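Local coordinates for tylactone synthase starter module and modules 1 & 2 (Streptomyces fradiae, PDB 2Z5L), which probably reduces the beta-keto group of the growing polyketide chain, as the first ketoreductase of the tylosin polyketide synthase, at residues 450-455 / 476-481; 27-32 / 245-250. All blocks are in the same frame, centred on the assembly; numbering follows the deposited sequence.

How the contacts relate
Two loops of very different length meet at one strand in this ketoreductase. Near the N terminus, 27-32 waits across 212 residues until 245-250 returns to pair with it, so contact 2 closes a large loop. Contact 1 opens only after that loop is complete and closes a short one of 20 residues, mostly helix 457-470, between 450-455 and 476-481. The contacts therefore follow in series, neither nested nor crossed. In space they join: strand 28-35 lies between strands 239-247 and 474-477, with probable backbone hydrogen bonds linking Tyr29 to Thr476 and Trp27 to Val478. The first strand of the chain is thus tied to the last strand of the Rossmann fold.

Contact 1 (450-455 / 476-481); sequences RGLRAM and TVVDVD
Leu452 and Val480 form a single backbone bridge, with their CA atoms 4.4 Å apart, and the runs 451-455 and 477-481 head in roughly opposite directions, 137° apart. Two nearly straight bonds flank the bridge: Asp481 N donates to Gly451 O over 2.7 Å, and Arg453 N to Asp479 O over 2.8 Å. Gly451 ends helix 442-450 in a Schellman motif, and its positive phi releases the chain into this extended course. Beyond Arg453 a water takes over, donating to Arg453 O and accepting from Asp479 N.

The salt bridge of Arg453 and Asp479 is lopsided. NH2 of Arg453 reaches Asp479 OD1 at 2.7 Å from above the carboxylate plane, while Arg453 NE makes only a weak bond to Asp479 OD2, although the two flat groups are 20° apart. The chain of Arg453 bends at chi3 (-62°), and the peptide of Val480 C and Asp481 N lies over one guanidinium face. On the buried side, CD2 of Leu452 sits tightly against both methyls of Val480, 3.3 Å from each of CG1 and CG2, and Phe485 of helix 482-492 touches both residues. Met455 runs antiparallel to the side chain of Asp479, its CG against Asp479 CB, and its CE reaches Val477 O at 3.1 Å.

Asp481 takes the N-cap position of helix 482-492, its OD2 making a weak bond to Glu483 N. The arrangement belongs to the C-terminal part of a short-chain dehydrogenase Rossmann fold: helices 442-450 and 457-470 come between parallel strands 426-430 and 474-477, their linker pinned to the exit of the last strand.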
loop_
_atom_site.group_PDB
_atom_site.type_symbol
_atom_site.label_atom_id
_atom_site.label_comp_id
_atom_site.label_asym_id
_atom_site.label_seq_id
_atom_site.Cartn_x
_atom_site.Cartn_y
_atom_site.Cartn_z
ATOM N N ARG A 450 -5.868 17.382 -6.589
ATOM C CA ARG A 450 -4.706 16.993 -7.375
ATOM C C ARG A 450 -5.099 16.527 -8.781
ATOM O O ARG A 450 -4.246 16.415 -9.664
ATOM C CB ARG A 450 -3.912 15.890 -6.656
ATOM C CG ARG A 450 -3.152 16.360 -5.404
ATOM C CD ARG A 450 -2.536 15.178 -4.639
ATOM N NE ARG A 450 -1.529 14.457 -5.412
ATOM C CZ ARG A 450 -0.985 13.299 -5.047
ATOM N NH1 ARG A 450 -0.073 12.722 -5.826
ATOM N NH2 ARG A 450 -1.351 12.707 -3.913
ATOM N N GLY A 451 -6.385 16.263 -8.994
ATOM C CA GLY A 451 -6.826 15.823 -10.309
ATOM C C GLY A 451 -7.573 14.503 -10.447
ATOM O O GLY A 451 -7.899 14.101 -11.569
ATOM N N LEU A 452 -7.847 13.814 -9.341
ATOM C CA LEU A 452 -8.580 12.555 -9.438
ATOM C C LEU A 452 -10.066 12.835 -9.560
ATOM O O LEU A 452 -10.585 13.760 -8.936
ATOM C CB LEU A 452 -8.361 11.667 -8.214
ATOM C CG LEU A 452 -6.988 11.063 -7.938
ATOM C CD1 LEU A 452 -7.178 9.851 -7.030
ATOM C CD2 LEU A 452 -6.318 10.650 -9.210
ATOM N N ARG A 453 -10.748 12.030 -10.365
ATOM C CA ARG A 453 -12.183 12.186 -10.564
ATOM C C ARG A 453 -12.916 10.969 -10.018
ATOM O O ARG A 453 -12.418 9.850 -10.098
ATOM C CB ARG A 453 -12.475 12.354 -12.055
ATOM C CG ARG A 453 -11.950 13.656 -12.630
ATOM C CD ARG A 453 -12.042 13.708 -14.162
ATOM N NE ARG A 453 -11.237 12.673 -14.810
ATOM C CZ ARG A 453 -10.707 12.796 -16.022
ATOM N NH1 ARG A 453 -10.896 13.911 -16.708
ATOM N NH2 ARG A 453 -9.996 11.805 -16.554
ATOM N N ALA A 454 -14.095 11.192 -9.453
ATOM C CA ALA A 454 -14.896 10.107 -8.893
ATOM C C ALA A 454 -15.379 9.161 -9.993
ATOM O O ALA A 454 -16.178 9.545 -10.841
ATOM C CB ALA A 454 -16.094 10.681 -8.134
ATOM N N MET A 455 -14.898 7.922 -9.975
ATOM C CA MET A 455 -15.291 6.942 -10.972
ATOM C C MET A 455 -16.743 6.522 -10.774
ATOM O O MET A 455 -17.210 6.445 -9.642
ATOM C CB MET A 455 -14.401 5.711 -10.868
ATOM C CG MET A 455 -12.940 5.978 -11.116
ATOM S SD MET A 455 -12.037 4.437 -11.016
ATOM C CE MET A 455 -11.567 4.464 -9.317
ATOM N N THR A 476 -3.955 -0.726 -10.999
ATOM C CA THR A 476 -4.487 0.508 -10.453
ATOM C C THR A 476 -5.573 0.967 -11.405
ATOM O O THR A 476 -5.318 1.219 -12.587
ATOM C CB THR A 476 -3.415 1.635 -10.374
ATOM O OG1 THR A 476 -2.368 1.254 -9.477
ATOM C CG2 THR A 476 -4.040 2.929 -9.874
ATOM N N VAL A 477 -6.794 1.053 -10.902
ATOM C CA VAL A 477 -7.902 1.511 -11.721
ATOM C C VAL A 477 -8.286 2.872 -11.183
ATOM O O VAL A 477 -8.955 2.968 -10.156
ATOM C CB VAL A 477 -9.117 0.565 -11.613
ATOM C CG1 VAL A 477 -10.266 1.110 -12.441
ATOM C CG2 VAL A 477 -8.738 -0.832 -12.085
ATOM N N VAL A 478 -7.849 3.927 -11.858
ATOM C CA VAL A 478 -8.170 5.277 -11.405
ATOM C C VAL A 478 -8.460 6.227 -12.554
ATOM O O VAL A 478 -7.878 6.118 -13.629
ATOM C CB VAL A 478 -7.008 5.910 -10.601
ATOM C CG1 VAL A 478 -7.477 7.210 -9.969
ATOM C CG2 VAL A 478 -6.493 4.951 -9.552
ATOM N N ASP A 479 -9.351 7.175 -12.308
ATOM C CA ASP A 479 -9.690 8.174 -13.308
ATOM C C ASP A 479 -9.014 9.473 -12.875
ATOM O O ASP A 479 -9.387 10.073 -11.857
ATOM C CB ASP A 479 -11.206 8.356 -13.394
ATOM C CG ASP A 479 -11.606 9.410 -14.411
ATOM O OD1 ASP A 479 -10.958 9.483 -15.476
ATOM O OD2 ASP A 479 -12.569 10.158 -14.155
ATOM N N VAL A 480 -8.021 9.903 -13.660
ATOM C CA VAL A 480 -7.239 11.107 -13.354
ATOM C C VAL A 480 -7.034 12.126 -14.470
ATOM O O VAL A 480 -6.720 11.766 -15.601
ATOM C CB VAL A 480 -5.813 10.757 -12.905
ATOM C CG1 VAL A 480 -5.249 11.890 -12.068
ATOM C CG2 VAL A 480 -5.796 9.442 -12.184
ATOM N N ASP A 481 -7.170 13.401 -14.119
ATOM C CA ASP A 481 -6.952 14.502 -15.051
ATOM C C ASP A 481 -5.454 14.841 -15.012
ATOM O O ASP A 481 -5.038 15.799 -14.358
ATOM C CB ASP A 481 -7.770 15.727 -14.629
ATOM C CG ASP A 481 -7.544 16.927 -15.534
ATOM O OD1 ASP A 481 -8.088 18.019 -15.221
ATOM O OD2 ASP A 481 -6.829 16.780 -16.554
HETATM O O HOH W 1 -10.362 8.436 -9.471
#

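Contact 2 (27-32 / 245-250)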
loop_
_atom_site.group_PDB
_atom_site.type_symbol
_atom_site.label_atom_id
_atom_site.label_comp_id
_atom_site.label_asym_id
_atom_site.label_seq_id
_atom_site.Cartn_x
_atom_site.Cartn_y
_atom_site.Cartn_z
ATOM N N TRP A 27 -8.274 3.834 -17.522
ATOM C CA TRP A 27 -8.101 4.043 -16.092
ATOM C C TRP A 27 -7.167 3.001 -15.507
ATOM O O TRP A 27 -6.858 3.043 -14.322
ATOM C CB TRP A 27 -9.447 3.949 -15.358
ATOM C CG TRP A 27 -10.450 4.993 -15.751
ATOM C CD1 TRP A 27 -10.219 6.119 -16.494
ATOM C CD2 TRP A 27 -11.842 5.028 -15.391
ATOM N NE1 TRP A 27 -11.377 6.852 -16.615
ATOM C CE2 TRP A 27 -12.387 6.207 -15.949
ATOM C CE3 TRP A 27 -12.680 4.180 -14.650
ATOM C CZ2 TRP A 27 -13.731 6.562 -15.791
ATOM C CZ3 TRP A 27 -14.025 4.537 -14.493
ATOM C CH2 TRP A 27 -14.532 5.716 -15.063
ATOM N N ARG A 28 -6.712 2.075 -16.336
ATOM C CA ARG A 28 -5.841 1.004 -15.873
ATOM C C ARG A 28 -4.350 1.333 -15.885
ATOM O O ARG A 28 -3.777 1.635 -16.931
ATOM C CB ARG A 28 -6.082 -0.253 -16.714
ATOM C CG ARG A 28 -7.476 -0.856 -16.576
ATOM C CD ARG A 28 -7.676 -1.924 -17.624
ATOM N NE ARG A 28 -6.577 -2.882 -17.619
ATOM C CZ ARG A 28 -6.431 -3.846 -16.721
ATOM N NH1 ARG A 28 -7.333 -3.987 -15.754
ATOM N NH2 ARG A 28 -5.373 -4.652 -16.777
ATOM N N TYR A 29 -3.723 1.262 -14.715
ATOM C CA TYR A 29 -2.296 1.524 -14.590
ATOM C C TYR A 29 -1.644 0.422 -13.767
ATOM O O TYR A 29 -2.320 -0.363 -13.094
ATOM C CB TYR A 29 -2.048 2.870 -13.921
ATOM C CG TYR A 29 -2.736 4.039 -14.580
ATOM C CD1 TYR A 29 -4.088 4.285 -14.367
ATOM C CD2 TYR A 29 -2.021 4.924 -15.389
ATOM C CE1 TYR A 29 -4.711 5.389 -14.937
ATOM C CE2 TYR A 29 -2.638 6.034 -15.969
ATOM C CZ TYR A 29 -3.979 6.263 -15.735
ATOM O OH TYR A 29 -4.596 7.378 -16.264
ATOM N N ARG A 30 -0.321 0.365 -13.817
ATOM C CA ARG A 30 0.400 -0.653 -13.074
ATOM C C ARG A 30 1.791 -0.174 -12.694
ATOM O O ARG A 30 2.246 0.877 -13.147
ATOM C CB ARG A 30 0.490 -1.944 -13.898
ATOM C CG ARG A 30 1.459 -1.898 -15.078
ATOM C CD ARG A 30 1.463 -3.216 -15.855
ATOM N NE ARG A 30 1.110 -4.364 -15.014
ATOM C CZ ARG A 30 -0.111 -4.895 -14.933
ATOM N NH1 ARG A 30 -1.105 -4.387 -15.648
ATOM N NH2 ARG A 30 -0.342 -5.930 -14.133
ATOM N N VAL A 31 2.466 -0.948 -11.857
ATOM C CA VAL A 31 3.801 -0.580 -11.427
ATOM C C VAL A 31 4.860 -1.440 -12.094
ATOM O O VAL A 31 4.850 -2.666 -11.985
ATOM C CB VAL A 31 3.951 -0.697 -9.897
ATOM C CG1 VAL A 31 5.386 -0.384 -9.494
ATOM C CG2 VAL A 31 2.995 0.264 -9.211
ATOM N N THR A 32 5.772 -0.776 -12.794
ATOM C CA THR A 32 6.860 -1.447 -13.481
ATOM C C THR A 32 8.182 -0.934 -12.933
ATOM O O THR A 32 8.221 0.029 -12.154
ATOM C CB THR A 32 6.815 -1.176 -15.003
ATOM O OG1 THR A 32 6.740 0.241 -15.241
ATOM C CG2 THR A 32 5.612 -1.871 -15.631
ATOM N N VAL A 245 5.087 4.260 -12.783
ATOM C CA VAL A 245 3.682 3.942 -13.000
ATOM C C VAL A 245 3.384 4.074 -14.495
ATOM O O VAL A 245 3.507 5.155 -15.081
ATOM C CB VAL A 245 2.727 4.885 -12.208
ATOM C CG1 VAL A 245 2.851 4.615 -10.714
ATOM C CG2 VAL A 245 3.045 6.349 -12.515
ATOM N N SER A 246 2.991 2.964 -15.107
ATOM C CA SER A 246 2.689 2.939 -16.530
ATOM C C SER A 246 1.295 2.374 -16.811
ATOM O O SER A 246 0.869 1.410 -16.176
ATOM C CB SER A 246 3.753 2.111 -17.250
ATOM O OG SER A 246 4.203 1.040 -16.435
ATOM N N ARG A 247 0.582 2.978 -17.759
ATOM C CA ARG A 247 -0.758 2.510 -18.099
ATOM C C ARG A 247 -0.686 1.007 -18.335
ATOM O O ARG A 247 0.245 0.517 -18.967
ATOM C CB ARG A 247 -1.281 3.240 -19.343
ATOM C CG ARG A 247 -1.294 4.764 -19.167
ATOM C CD ARG A 247 -2.010 5.488 -20.300
ATOM N NE ARG A 247 -3.425 5.732 -20.010
ATOM C CZ ARG A 247 -3.955 6.939 -19.809
ATOM N NH1 ARG A 247 -3.201 8.024 -19.866
ATOM N NH2 ARG A 247 -5.245 7.068 -19.547
ATOM N N ALA A 248 -1.651 0.273 -17.796
ATOM C CA ALA A 248 -1.661 -1.170 -17.964
ATOM C C ALA A 248 -2.379 -1.523 -19.256
ATOM O O ALA A 248 -3.052 -0.682 -19.848
ATOM C CB ALA A 248 -2.342 -1.836 -16.774
ATOM N N ALA A 249 -2.229 -2.767 -19.690
ATOM C CA ALA A 249 -2.862 -3.234 -20.912
ATOM C C ALA A 249 -4.370 -2.986 -20.873
ATOM O O ALA A 249 -4.888 -2.402 -19.916
ATOM C CB ALA A 249 -2.574 -4.718 -21.099
ATOM N N ALA A 250 -5.078 -3.416 -21.913
ATOM C CA ALA A 250 -6.528 -3.229 -21.949
ATOM C C ALA A 250 -7.224 -4.471 -21.419
ATOM O O ALA A 250 -6.650 -5.559 -21.409
ATOM C CB ALA A 250 -6.994 -2.930 -23.375
#
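Arg30 and Ser246 face each other as a hydrogen-bonded antiparallel pair, the centre of the ladder between 27-32 and 245-250. Ser246 N donates to Arg30 O over 3.0 Å in the carbonyl plane, and Arg30 N returns a 2.8 Å bond to Ser246 O. Farther along, Ala248 N still reaches Arg28 O at 2.7 Å, but from 45° above the carbonyl plane, as 245-250 leaves its strand after Arg247. Thr32, directed at the partner strand, brings OG1 within a 2.9 Å hydrogen bond of Ser246 OG. Ala248 CB lies at the edge of the Arg30 guanidinium, a tight approach to NH1.

Beyond the last backbone rung a side chain continues the grip: Arg28 NE donates to Ala249 O over 2.9 Å, with the oxygen lying in the guanidinium plane, although NE sits well above the plane of that carbonyl. The bend at chi3 (51°) turns NE toward this carbonyl.

The pairing is consistent with the two-subdomain architecture of polyketide synthase ketoreductases, with strand 28-35 at the junction: it runs antiparallel to 239-247 on one flank and neighbours 474-477, the last strand of the Rossmann fold, on the other.

Tyr29 and Arg247 leave the backbone in diverging directions at a non-hydrogen-bonded pair, yet their outer parts run alongside each other, ring and guanidinium planes 38° apart. Arg247 CG packs 3.7 Å from Tyr29 CE2, and the phenol oxygen lies over one face of the guanidinium without a hydrogen bond to it. Both polar ends are fixed from farther out. Tyr29 OH is hydrogen-bonded to Trp482 NE1, whereas Arg247 forms a salt bridge to Glu503 through NH1 and a hydrogen bond to Ala26 O through NH2. NH1 of Arg28 is anchored by a salt bridge to Asp472, just ahead of strand 474-477.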